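Local structure of PAN2-PAN3 deadenylation complex catalytic subunit pan2 (Neurospora crassa, 4CZX) at residues A16-I21 with N307-Y312; L42-Q47 with G52-R57; V228-L231 with A236-P239. The protein probably shortens mRNA poly(A) tails as the catalytic subunit of the PAN deadenylation complex, this chain being its N-terminal WD40 beta-propeller domain. All coordinates share one frame; numbering follows the deposited sequence.

Contact 1. Residues A16-I21 with N307-Y312; sequences AYPSPI and NKHNTY
The imidazole of H309 meets P18 through its edge: ND1 points at P18 O, 6° out of the ring plane, and N307 O also lies at the rim in plane. Elsewhere on the imidazole, the ring of Y25 approaches with its plane turned by about 55°. The ND1 bond to P18 O is short at 2.7 Å, nearly straight, and enters in the carbonyl plane. The pyrrolidine of P18 crosses the histidine side chain at about a right angle, with CG 3.6 Å from ND1. A chi1 of -62° turns CG of H309 beside its backbone N and swings the ring across to P18. The Y17-P18 peptide is cis, a kink just beyond the end of the strand. The Y17 ring packs edge-to-face with F54.

The backbone of H309 also takes part. Its O accepts Y17 N at 2.9 Å and draws a CA-H...O contact from A16 CA at 3.3 Å. A water joins the same group, donating to H309 O (2.8 Å) and to Y17 O, and accepting from T311 OG1. A16 and N310, an antiparallel non-hydrogen-bonded pair, mark where strand 10-16 meets strand 310-315. Just before N310, H309 turns the chain with a positive phi, and D306 OD1 receives both K308 N and N310 N.

With an alanine in place of H309, P18 O would probably lose its imidazole donor and a gap would open beside the proline ring. Strand 10-16, from near the N-terminus, is an outermost strand of the blade otherwise built from residues 290-315, the Velcro closure of the propeller. The chemistry implies that this closure extends past the paired strands: imidazole and water donate to the carbonyls of P18 and Y17, while Y17 N bonds back to H309 O.

Contact 2. Residues L42-Q47 with G52-R57; sequences LWIGTQ and GSFIGR
In the four-stranded blade formed by residues 32-66, one of the seven blades of the WD40 propeller, L42, W43 and I44 pair with F54, S53 and G52 as the two middle strands, a beta hairpin predicted to lie in the first WD repeat. The strand segments run antiparallel at 153°, their axes 4.7 Å apart. L42 and F54 make one hydrogen-bonded pair: L42 N gives a nearly straight bond of 2.8 Å to F54 O, whereas the return bond from F54 N to L42 O is more bent, at 139°. I44 and G52 form the second pair, with both of their bonds close to straight.

On the face of L42, I44 and F54, the end of the isoleucine chain reaches the phenyl, CD1 lying 3.8 Å from F54 CE1, and the two side chains cross at about a right angle. G52 suits this spot, since a CB there would be crowded by F54 CE1.

The other face belongs to W43 and S53. D36 OD2 receives W43 NE1, and S53 OG, held between its backbone N and carbonyl carbon, bonds to T63 OG1. That leaves the serine CB over the indole in a CH-pi contact, 3.3 Å from the centroid of the W43 six-membered ring and 3° off its normal.

Contact 3. Residues V228-L231 with A236-P239; sequences VFDL and AMNP
M237 lays its side chain alongside strand 225-230, where it touches V228 and D230. Its CG stands beside the backbone N, and a bend at chi3 (53°) brings the methyl CE near V228 CG1, at 3.9 Å. SD sits between two neighbours, 3.7 Å from D230 CB and 3.8 Å from V228 CG1. The valine offers that methyl because CG1 lies anti to its backbone N (chi1 -178°). F204, on the adjoining strand, also packs against the methionine. D230 contributes its methylene here; its carboxylate turns to the hairpin loop, where OD2 bonds to N233 ND2.

F229 and A236, a non-hydrogen-bonded antiparallel pair, face the other way. The phenyl lies near the start of the return strand, with CE1 3.7 Å from A236 N and CD1 4.3 Å from A236 CB. W188 meets the same ring from the neighbouring blade.

The backbones are tied by M237 N, which donates to V228 O over 2.9 Å in a nearly straight bond, tilted 33° from the carbonyl plane. The complementary link runs through a water that accepts from V228 N and donates to M237 O at 2.8 Å. One direct bond and one water-bridged link suggest that the direct pairing is interrupted locally, consistent with the break in strand 235-241, while the M237 side chain adds apolar packing against V228 and D230.

Contacts 1 and 2 are neighbours, their centres about 11 Å apart, and they touch where Y17 CD2 lies 3.6 Å from I44 CG2 and T311 OG1 lies 3.5 Å from I44 CD1. Contact 3 lies on the opposite side of the chain's centre, about 35 Å from contact 1 and about 32 Å from contact 2 between centres. Along the chain, contact 1 joins residues near the two ends, and contacts 2 and 3 follow one another in between. Contact 2 is the inner hairpin of blade 32-66 and contact 3 the outer hairpin of blade 194-241. Contact 1 closes the ring of blades, and its touch with contact 2 joins last blade to first.

Contact 1. Residues A16-I21 with N307-Y312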
ATOM      1  N   ALA A  16       7.177  12.427  25.297  1.00 31.07           N
ATOM      2  CA  ALA A  16       5.790  12.208  24.946  1.00 28.33           C
ATOM      3  C   ALA A  16       5.684  10.865  24.242  1.00 28.24           C
ATOM      4  O   ALA A  16       6.318  10.649  23.209  1.00 31.82           O
ATOM      5  CB  ALA A  16       5.273  13.342  24.059  1.00 32.89           C
ATOM      6  N   TYR A  17       4.910   9.944  24.803  1.00 28.60           N
ATOM      7  CA  TYR A  17       4.781   8.628  24.178  1.00 26.82           C
ATOM      8  C   TYR A  17       3.447   7.995  24.557  1.00 27.01           C
ATOM      9  O   TYR A  17       3.222   7.678  25.725  1.00 28.97           O
ATOM     10  CB  TYR A  17       5.964   7.696  24.564  1.00 26.66           C
ATOM     11  CG  TYR A  17       6.056   6.508  23.627  1.00 25.97           C
ATOM     12  CD1 TYR A  17       6.642   6.637  22.375  1.00 28.60           C
ATOM     13  CD2 TYR A  17       5.499   5.281  23.968  1.00 24.51           C
ATOM     14  CE1 TYR A  17       6.702   5.572  21.498  1.00 27.20           C
ATOM     15  CE2 TYR A  17       5.555   4.217  23.109  1.00 27.37           C
ATOM     16  CZ  TYR A  17       6.158   4.368  21.870  1.00 25.90           C
ATOM     17  OH  TYR A  17       6.205   3.316  20.999  1.00 29.08           O
ATOM     18  N   PRO A  18       2.537   7.825  23.576  1.00 28.07           N
ATOM     19  CA  PRO A  18       2.688   8.176  22.155  1.00 32.11           C
ATOM     20  C   PRO A  18       2.549   9.678  21.903  1.00 32.26           C
ATOM     21  O   PRO A  18       1.645  10.300  22.454  1.00 33.50           O
ATOM     22  CB  PRO A  18       1.546   7.396  21.487  1.00 28.80           C
ATOM     23  CG  PRO A  18       0.461   7.360  22.551  1.00 26.23           C
ATOM     24  CD  PRO A  18       1.224   7.211  23.859  1.00 25.92           C
ATOM     25  N   SER A  19       3.442  10.244  21.093  1.00 30.13           N
ATOM     26  CA  SER A  19       3.387  11.658  20.708  1.00 32.72           C
ATOM     27  C   SER A  19       2.337  11.889  19.601  1.00 35.21           C
ATOM     28  O   SER A  19       1.830  10.926  19.033  1.00 31.05           O
ATOM     29  CB  SER A  19       4.758  12.121  20.225  1.00 29.90           C
ATOM     30  OG  SER A  19       4.925  11.807  18.856  1.00 33.64           O
ATOM     31  N   PRO A  20       2.015  13.161  19.283  1.00 36.60           N
ATOM     32  CA  PRO A  20       0.999  13.400  18.242  1.00 36.27           C
ATOM     33  C   PRO A  20       1.291  12.772  16.872  1.00 39.90           C
ATOM     34  O   PRO A  20       0.351  12.523  16.116  1.00 43.81           O
ATOM     35  CB  PRO A  20       0.975  14.926  18.135  1.00 40.41           C
ATOM     36  CG  PRO A  20       1.295  15.378  19.528  1.00 39.76           C
ATOM     37  CD  PRO A  20       2.358  14.410  19.991  1.00 37.46           C
ATOM     38  N   ILE A  21       2.556  12.501  16.560  1.00 35.33           N
ATOM     39  CA  ILE A  21       2.897  11.929  15.259  1.00 38.29           C
ATOM     40  C   ILE A  21       3.039  10.408  15.307  1.00 42.41           C
ATOM     41  O   ILE A  21       3.486   9.787  14.347  1.00 39.07           O
ATOM     42  CB  ILE A  21       4.197  12.540  14.707  1.00 41.34           C
ATOM     43  CG1 ILE A  21       5.334  12.372  15.711  1.00 47.18           C
ATOM     44  CG2 ILE A  21       3.985  14.017  14.381  1.00 41.93           C
ATOM     45  CD1 ILE A  21       6.456  11.492  15.232  1.00 50.00           C
ATOM     46  N   ASN A 307      -1.838  11.519  31.959  1.00 30.94           N
ATOM     47  CA  ASN A 307      -2.873  11.293  30.962  1.00 32.99           C
ATOM     48  C   ASN A 307      -2.762  12.265  29.791  1.00 33.27           C
ATOM     49  O   ASN A 307      -3.586  12.237  28.883  1.00 30.33           O
ATOM     50  CB  ASN A 307      -4.263  11.367  31.608  1.00 33.51           C
ATOM     51  CG  ASN A 307      -4.656  12.765  31.999  1.00 31.73           C
ATOM     52  OD1 ASN A 307      -3.811  13.633  32.198  1.00 36.64           O
ATOM     53  ND2 ASN A 307      -5.957  12.995  32.109  1.00 38.13           N
ATOM     54  N   LYS A 308      -1.735  13.112  29.809  1.00 33.48           N
ATOM     55  CA  LYS A 308      -1.440  14.001  28.683  1.00 31.71           C
ATOM     56  C   LYS A 308      -0.322  13.431  27.792  1.00 31.08           C
ATOM     57  O   LYS A 308       0.263  14.154  26.979  1.00 32.13           O
ATOM     58  CB  LYS A 308      -1.043  15.394  29.185  1.00 35.98           C
ATOM     59  CG  LYS A 308      -2.162  16.162  29.923  1.00 42.37           C
ATOM     60  CD  LYS A 308      -3.477  16.168  29.160  1.00 47.72           C
ATOM     61  CE  LYS A 308      -4.534  17.026  29.875  1.00 56.80           C
ATOM     62  NZ  LYS A 308      -4.726  16.633  31.310  1.00 61.64           N
ATOM     63  N   HIS A 309      -0.044  12.139  27.975  1.00 27.45           N
ATOM     64  CA  HIS A 309       0.943  11.360  27.201  1.00 29.75           C
ATOM     65  C   HIS A 309       2.413  11.602  27.596  1.00 34.89           C
ATOM     66  O   HIS A 309       3.324  11.135  26.909  1.00 31.09           O
ATOM     67  CB  HIS A 309       0.786  11.607  25.687  1.00 27.79           C
ATOM     68  CG  HIS A 309      -0.540  11.186  25.127  1.00 32.82           C
ATOM     69  ND1 HIS A 309      -0.661  10.546  23.913  1.00 32.03           N
ATOM     70  CD2 HIS A 309      -1.803  11.337  25.598  1.00 34.98           C
ATOM     71  CE1 HIS A 309      -1.936  10.304  23.666  1.00 37.69           C
ATOM     72  NE2 HIS A 309      -2.650  10.777  24.671  1.00 32.82           N
ATOM     73  N   ASN A 310       2.661  12.304  28.697  1.00 32.39           N
ATOM     74  CA  ASN A 310       4.043  12.516  29.122  1.00 30.96           C
ATOM     75  C   ASN A 310       4.523  11.418  30.042  1.00 30.02           C
ATOM     76  O   ASN A 310       3.767  10.933  30.876  1.00 29.52           O
ATOM     77  CB  ASN A 310       4.209  13.851  29.846  1.00 32.82           C
ATOM     78  CG  ASN A 310       3.657  15.011  29.063  1.00 40.43           C
ATOM     79  OD1 ASN A 310       4.186  15.365  28.011  1.00 36.66           O
ATOM     80  ND2 ASN A 310       2.588  15.622  29.577  1.00 40.05           N
ATOM     81  N   THR A 311       5.782  11.023  29.890  1.00 29.78           N
ATOM     82  CA  THR A 311       6.438  10.218  30.913  1.00 30.24           C
ATOM     83  C   THR A 311       7.680  10.954  31.390  1.00 32.97           C
ATOM     84  O   THR A 311       8.496  11.395  30.578  1.00 31.39           O
ATOM     85  CB  THR A 311       6.820   8.825  30.408  1.00 26.08           C
ATOM     86  OG1 THR A 311       5.627   8.083  30.137  1.00 27.76           O
ATOM     87  CG2 THR A 311       7.636   8.075  31.462  1.00 28.66           C
ATOM     88  N   TYR A 312       7.793  11.093  32.712  1.00 30.33           N
ATOM     89  CA  TYR A 312       8.860  11.847  33.353  1.00 33.27           C
ATOM     90  C   TYR A 312       9.762  10.923  34.144  1.00 34.86           C
ATOM     91  O   TYR A 312       9.301   9.932  34.705  1.00 34.58           O
ATOM     92  CB  TYR A 312       8.305  12.899  34.314  1.00 33.22           C
ATOM     93  CG  TYR A 312       7.283  13.845  33.739  1.00 34.29           C
ATOM     94  CD1 TYR A 312       5.940  13.503  33.696  1.00 39.71           C
ATOM     95  CD2 TYR A 312       7.655  15.096  33.275  1.00 36.36           C
ATOM     96  CE1 TYR A 312       4.995  14.373  33.186  1.00 37.63           C
ATOM     97  CE2 TYR A 312       6.719  15.977  32.765  1.00 40.39           C
ATOM     98  CZ  TYR A 312       5.389  15.607  32.720  1.00 41.30           C
ATOM     99  OH  TYR A 312       4.451  16.474  32.204  1.00 40.66           O
TER
HETATM  100  O   HOH W   1       3.979   8.659  28.102  1.00 26.29           O

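Contact 2. Residues L42-Q47 with G52-R57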
ATOM      1  N   LEU A  42      13.881   2.330  30.137  1.00 23.67           N
ATOM      2  CA  LEU A  42      12.496   2.462  30.590  1.00 25.85           C
ATOM      3  C   LEU A  42      11.568   2.107  29.433  1.00 25.12           C
ATOM      4  O   LEU A  42      11.709   2.641  28.321  1.00 29.43           O
ATOM      5  CB  LEU A  42      12.206   3.877  31.089  1.00 27.02           C
ATOM      6  CG  LEU A  42      10.774   4.136  31.584  1.00 31.33           C
ATOM      7  CD1 LEU A  42      10.490   3.399  32.892  1.00 28.11           C
ATOM      8  CD2 LEU A  42      10.528   5.627  31.750  1.00 27.98           C
ATOM      9  N   TRP A  43      10.628   1.203  29.686  1.00 23.13           N
ATOM     10  CA  TRP A  43       9.674   0.770  28.668  1.00 23.60           C
ATOM     11  C   TRP A  43       8.289   1.375  28.876  1.00 25.02           C
ATOM     12  O   TRP A  43       7.791   1.437  30.009  1.00 22.79           O
ATOM     13  CB  TRP A  43       9.580  -0.752  28.657  1.00 22.56           C
ATOM     14  CG  TRP A  43      10.849  -1.401  28.147  1.00 23.77           C
ATOM     15  CD1 TRP A  43      11.970  -1.686  28.869  1.00 27.15           C
ATOM     16  CD2 TRP A  43      11.124  -1.808  26.798  1.00 23.70           C
ATOM     17  NE1 TRP A  43      12.925  -2.264  28.056  1.00 23.85           N
ATOM     18  CE2 TRP A  43      12.427  -2.350  26.782  1.00 25.02           C
ATOM     19  CE3 TRP A  43      10.389  -1.778  25.603  1.00 24.99           C
ATOM     20  CZ2 TRP A  43      13.019  -2.857  25.617  1.00 24.89           C
ATOM     21  CZ3 TRP A  43      10.981  -2.282  24.442  1.00 22.46           C
ATOM     22  CH2 TRP A  43      12.277  -2.817  24.461  1.00 23.09           C
ATOM     23  N   ILE A  44       7.674   1.820  27.779  1.00 24.00           N
ATOM     24  CA  ILE A  44       6.350   2.466  27.816  1.00 27.79           C
ATOM     25  C   ILE A  44       5.431   1.794  26.807  1.00 26.44           C
ATOM     26  O   ILE A  44       5.825   1.580  25.658  1.00 25.32           O
ATOM     27  CB  ILE A  44       6.448   3.980  27.499  1.00 22.61           C
ATOM     28  CG1 ILE A  44       7.467   4.657  28.420  1.00 26.86           C
ATOM     29  CG2 ILE A  44       5.066   4.666  27.529  1.00 20.91           C
ATOM     30  CD1 ILE A  44       7.688   6.117  28.118  1.00 26.06           C
ATOM     31  N   GLY A  45       4.213   1.444  27.222  1.00 23.87           N
ATOM     32  CA  GLY A  45       3.275   0.828  26.299  1.00 19.51           C
ATOM     33  C   GLY A  45       2.157   1.770  25.865  1.00 22.96           C
ATOM     34  O   GLY A  45       1.810   2.686  26.608  1.00 22.54           O
ATOM     35  N   THR A  46       1.612   1.563  24.662  1.00 25.86           N
ATOM     36  CA  THR A  46       0.460   2.347  24.172  1.00 21.63           C
ATOM     37  C   THR A  46      -0.842   1.560  24.234  1.00 25.26           C
ATOM     38  O   THR A  46      -0.846   0.345  24.424  1.00 21.32           O
ATOM     39  CB  THR A  46       0.629   2.821  22.681  1.00 25.49           C
ATOM     40  OG1 THR A  46       0.357   1.730  21.792  1.00 25.57           O
ATOM     41  CG2 THR A  46       2.030   3.386  22.408  1.00 25.85           C
ATOM     42  N   GLN A  47      -1.951   2.262  24.006  1.00 24.99           N
ATOM     43  CA  GLN A  47      -3.276   1.670  24.087  1.00 26.03           C
ATOM     44  C   GLN A  47      -3.566   0.703  22.936  1.00 25.00           C
ATOM     45  O   GLN A  47      -4.635   0.089  22.907  1.00 24.17           O
ATOM     46  CB  GLN A  47      -4.347   2.781  24.120  1.00 27.87           C
ATOM     47  CG  GLN A  47      -4.237   3.724  25.324  1.00 28.30           C
ATOM     48  CD  GLN A  47      -4.476   3.005  26.629  1.00 27.01           C
ATOM     49  OE1 GLN A  47      -5.188   2.000  26.663  1.00 26.39           O
ATOM     50  NE2 GLN A  47      -3.864   3.499  27.719  1.00 24.60           N
ATOM     51  N   GLY A  52       7.678   1.143  23.428  1.00 25.48           N
ATOM     52  CA  GLY A  52       8.827   2.006  23.198  1.00 24.66           C
ATOM     53  C   GLY A  52       9.819   1.906  24.350  1.00 27.47           C
ATOM     54  O   GLY A  52       9.409   1.882  25.505  1.00 25.78           O
ATOM     55  N   SER A  53      11.114   1.841  24.035  1.00 25.49           N
ATOM     56  CA  SER A  53      12.159   1.820  25.059  1.00 25.48           C
ATOM     57  C   SER A  53      13.003   3.089  24.983  1.00 32.81           C
ATOM     58  O   SER A  53      13.242   3.631  23.893  1.00 29.04           O
ATOM     59  CB  SER A  53      13.051   0.584  24.914  1.00 26.93           C
ATOM     60  OG  SER A  53      13.862   0.658  23.752  1.00 25.82           O
ATOM     61  N   PHE A  54      13.449   3.551  26.150  1.00 25.70           N
ATOM     62  CA  PHE A  54      14.181   4.811  26.286  1.00 25.78           C
ATOM     63  C   PHE A  54      15.357   4.683  27.262  1.00 31.68           C
ATOM     64  O   PHE A  54      15.223   4.069  28.328  1.00 30.63           O
ATOM     65  CB  PHE A  54      13.219   5.910  26.735  1.00 28.18           C
ATOM     66  CG  PHE A  54      12.058   6.106  25.794  1.00 29.20           C
ATOM     67  CD1 PHE A  54      10.889   5.376  25.949  1.00 28.78           C
ATOM     68  CD2 PHE A  54      12.150   7.001  24.738  1.00 37.13           C
ATOM     69  CE1 PHE A  54       9.824   5.542  25.076  1.00 31.19           C
ATOM     70  CE2 PHE A  54      11.086   7.174  23.854  1.00 31.27           C
ATOM     71  CZ  PHE A  54       9.924   6.442  24.028  1.00 36.98           C
ATOM     72  N   ILE A  55      16.503   5.268  26.897  1.00 29.63           N
ATOM     73  CA  ILE A  55      17.756   5.078  27.639  1.00 29.88           C
ATOM     74  C   ILE A  55      18.072   6.196  28.607  1.00 32.03           C
ATOM     75  O   ILE A  55      18.045   7.373  28.243  1.00 37.94           O
ATOM     76  CB  ILE A  55      18.987   4.977  26.692  1.00 35.75           C
ATOM     77  CG1 ILE A  55      18.751   3.968  25.571  1.00 38.51           C
ATOM     78  CG2 ILE A  55      20.256   4.649  27.479  1.00 41.05           C
ATOM     79  CD1 ILE A  55      19.708   4.149  24.401  1.00 44.46           C
ATOM     80  N   GLY A  56      18.399   5.819  29.838  1.00 33.13           N
ATOM     81  CA  GLY A  56      18.964   6.759  30.784  1.00 42.32           C
ATOM     82  C   GLY A  56      17.961   7.758  31.307  1.00 42.24           C
ATOM     83  O   GLY A  56      16.783   7.715  30.956  1.00 38.03           O
ATOM     84  N   ARG A  57      18.437   8.666  32.149  1.00 44.86           N
ATOM     85  CA  ARG A  57      17.571   9.630  32.802  1.00 47.96           C
ATOM     86  C   ARG A  57      16.997  10.647  31.821  1.00 47.75           C
ATOM     87  O   ARG A  57      15.976  11.266  32.098  1.00 45.20           O
ATOM     88  CB  ARG A  57      18.329  10.349  33.920  1.00 55.44           C
ATOM     89  CG  ARG A  57      19.527  11.158  33.458  1.00 53.07           C
ATOM     90  CD  ARG A  57      20.135  11.919  34.633  1.00 61.79           C
ATOM     91  NE  ARG A  57      21.303  12.706  34.246  1.00 68.03           N
ATOM     92  CZ  ARG A  57      21.247  13.911  33.684  1.00 73.23           C
ATOM     93  NH1 ARG A  57      20.070  14.477  33.428  1.00 77.03           N
ATOM     94  NH2 ARG A  57      22.370  14.550  33.372  1.00 75.08           N
TER

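Contact 3. Residues V228-L231 with A236-P239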
ATOM      1  N   VAL A 228      -1.335  -2.455  53.709  1.00 33.91           N
ATOM      2  CA  VAL A 228      -0.070  -3.154  53.939  1.00 32.51           C
ATOM      3  C   VAL A 228      -0.287  -4.540  54.537  1.00 34.22           C
ATOM      4  O   VAL A 228      -1.059  -4.707  55.484  1.00 39.41           O
ATOM      5  CB  VAL A 228       0.852  -2.344  54.895  1.00 38.56           C
ATOM      6  CG1 VAL A 228       2.208  -3.047  55.092  1.00 35.47           C
ATOM      7  CG2 VAL A 228       1.034  -0.920  54.379  1.00 39.23           C
ATOM      8  N   PHE A 229       0.423  -5.524  53.997  1.00 37.68           N
ATOM      9  CA  PHE A 229       0.326  -6.900  54.468  1.00 37.49           C
ATOM     10  C   PHE A 229       1.715  -7.470  54.757  1.00 41.81           C
ATOM     11  O   PHE A 229       2.637  -7.286  53.965  1.00 39.15           O
ATOM     12  CB  PHE A 229      -0.400  -7.769  53.432  1.00 35.75           C
ATOM     13  CG  PHE A 229      -0.731  -9.151  53.923  1.00 33.39           C
ATOM     14  CD1 PHE A 229      -1.932  -9.395  54.569  1.00 40.38           C
ATOM     15  CD2 PHE A 229       0.150 -10.208  53.721  1.00 36.24           C
ATOM     16  CE1 PHE A 229      -2.250 -10.660  55.022  1.00 42.04           C
ATOM     17  CE2 PHE A 229      -0.160 -11.479  54.180  1.00 41.82           C
ATOM     18  CZ  PHE A 229      -1.373 -11.701  54.838  1.00 39.29           C
ATOM     19  N   ASP A 230       1.843  -8.149  55.894  1.00 42.33           N
ATOM     20  CA  ASP A 230       3.092  -8.763  56.341  1.00 41.00           C
ATOM     21  C   ASP A 230       3.238 -10.147  55.727  1.00 40.03           C
ATOM     22  O   ASP A 230       2.541 -11.070  56.128  1.00 43.15           O
ATOM     23  CB  ASP A 230       3.104  -8.844  57.876  1.00 40.27           C
ATOM     24  CG  ASP A 230       4.379  -9.478  58.449  1.00 46.60           C
ATOM     25  OD1 ASP A 230       5.204 -10.064  57.708  1.00 46.82           O
ATOM     26  OD2 ASP A 230       4.534  -9.391  59.685  1.00 49.61           O
ATOM     27  N   LEU A 231       4.148 -10.292  54.767  1.00 38.05           N
ATOM     28  CA  LEU A 231       4.300 -11.553  54.042  1.00 43.40           C
ATOM     29  C   LEU A 231       5.076 -12.587  54.848  1.00 52.73           C
ATOM     30  O   LEU A 231       4.904 -13.792  54.660  1.00 49.29           O
ATOM     31  CB  LEU A 231       5.000 -11.329  52.693  1.00 42.19           C
ATOM     32  CG  LEU A 231       4.138 -11.347  51.433  1.00 44.50           C
ATOM     33  CD1 LEU A 231       4.993 -11.584  50.195  1.00 39.50           C
ATOM     34  CD2 LEU A 231       3.003 -12.373  51.530  1.00 42.60           C
ATOM     35  N   ALA A 236      -2.222  -8.964  58.257  1.00 45.83           N
ATOM     36  CA  ALA A 236      -2.352  -7.578  57.832  1.00 41.64           C
ATOM     37  C   ALA A 236      -1.591  -6.668  58.785  1.00 48.09           C
ATOM     38  O   ALA A 236      -1.419  -6.984  59.960  1.00 46.45           O
ATOM     39  CB  ALA A 236      -3.827  -7.165  57.753  1.00 45.14           C
ATOM     40  N   MET A 237      -1.126  -5.540  58.265  1.00 48.43           N
ATOM     41  CA  MET A 237      -0.469  -4.526  59.075  1.00 43.45           C
ATOM     42  C   MET A 237      -1.314  -3.261  59.072  1.00 48.55           C
ATOM     43  O   MET A 237      -2.320  -3.178  58.359  1.00 45.58           O
ATOM     44  CB  MET A 237       0.941  -4.247  58.544  1.00 43.89           C
ATOM     45  CG  MET A 237       1.924  -5.388  58.812  1.00 51.97           C
ATOM     46  SD  MET A 237       3.506  -5.217  57.955  1.00 66.60           S
ATOM     47  CE  MET A 237       3.996  -3.575  58.472  1.00 65.36           C
ATOM     48  N   ASN A 238      -0.920  -2.283  59.880  1.00 50.22           N
ATOM     49  CA  ASN A 238      -1.597  -0.993  59.877  1.00 57.21           C
ATOM     50  C   ASN A 238      -1.413  -0.332  58.520  1.00 49.79           C
ATOM     51  O   ASN A 238      -0.327  -0.388  57.943  1.00 48.58           O
ATOM     52  CB  ASN A 238      -1.061  -0.078  60.980  1.00 60.63           C
ATOM     53  CG  ASN A 238      -1.420  -0.564  62.383  1.00 61.85           C
ATOM     54  OD1 ASN A 238      -2.544  -1.000  62.641  1.00 55.22           O
ATOM     55  ND2 ASN A 238      -0.462  -0.483  63.290  1.00 59.98           N
ATOM     56  N   PRO A 239      -2.473   0.288  58.002  1.00 45.04           N
ATOM     57  CA  PRO A 239      -2.328   0.983  56.718  1.00 48.00           C
ATOM     58  C   PRO A 239      -1.421   2.205  56.847  1.00 48.35           C
ATOM     59  O   PRO A 239      -1.242   2.723  57.954  1.00 49.12           O
ATOM     60  CB  PRO A 239      -3.764   1.383  56.370  1.00 42.72           C
ATOM     61  CG  PRO A 239      -4.497   1.363  57.659  1.00 49.31           C
ATOM     62  CD  PRO A 239      -3.860   0.301  58.492  1.00 47.59           C
TER
HETATM   63  O   HOH W   2      -3.237  -2.315  55.910  1.00 32.11           O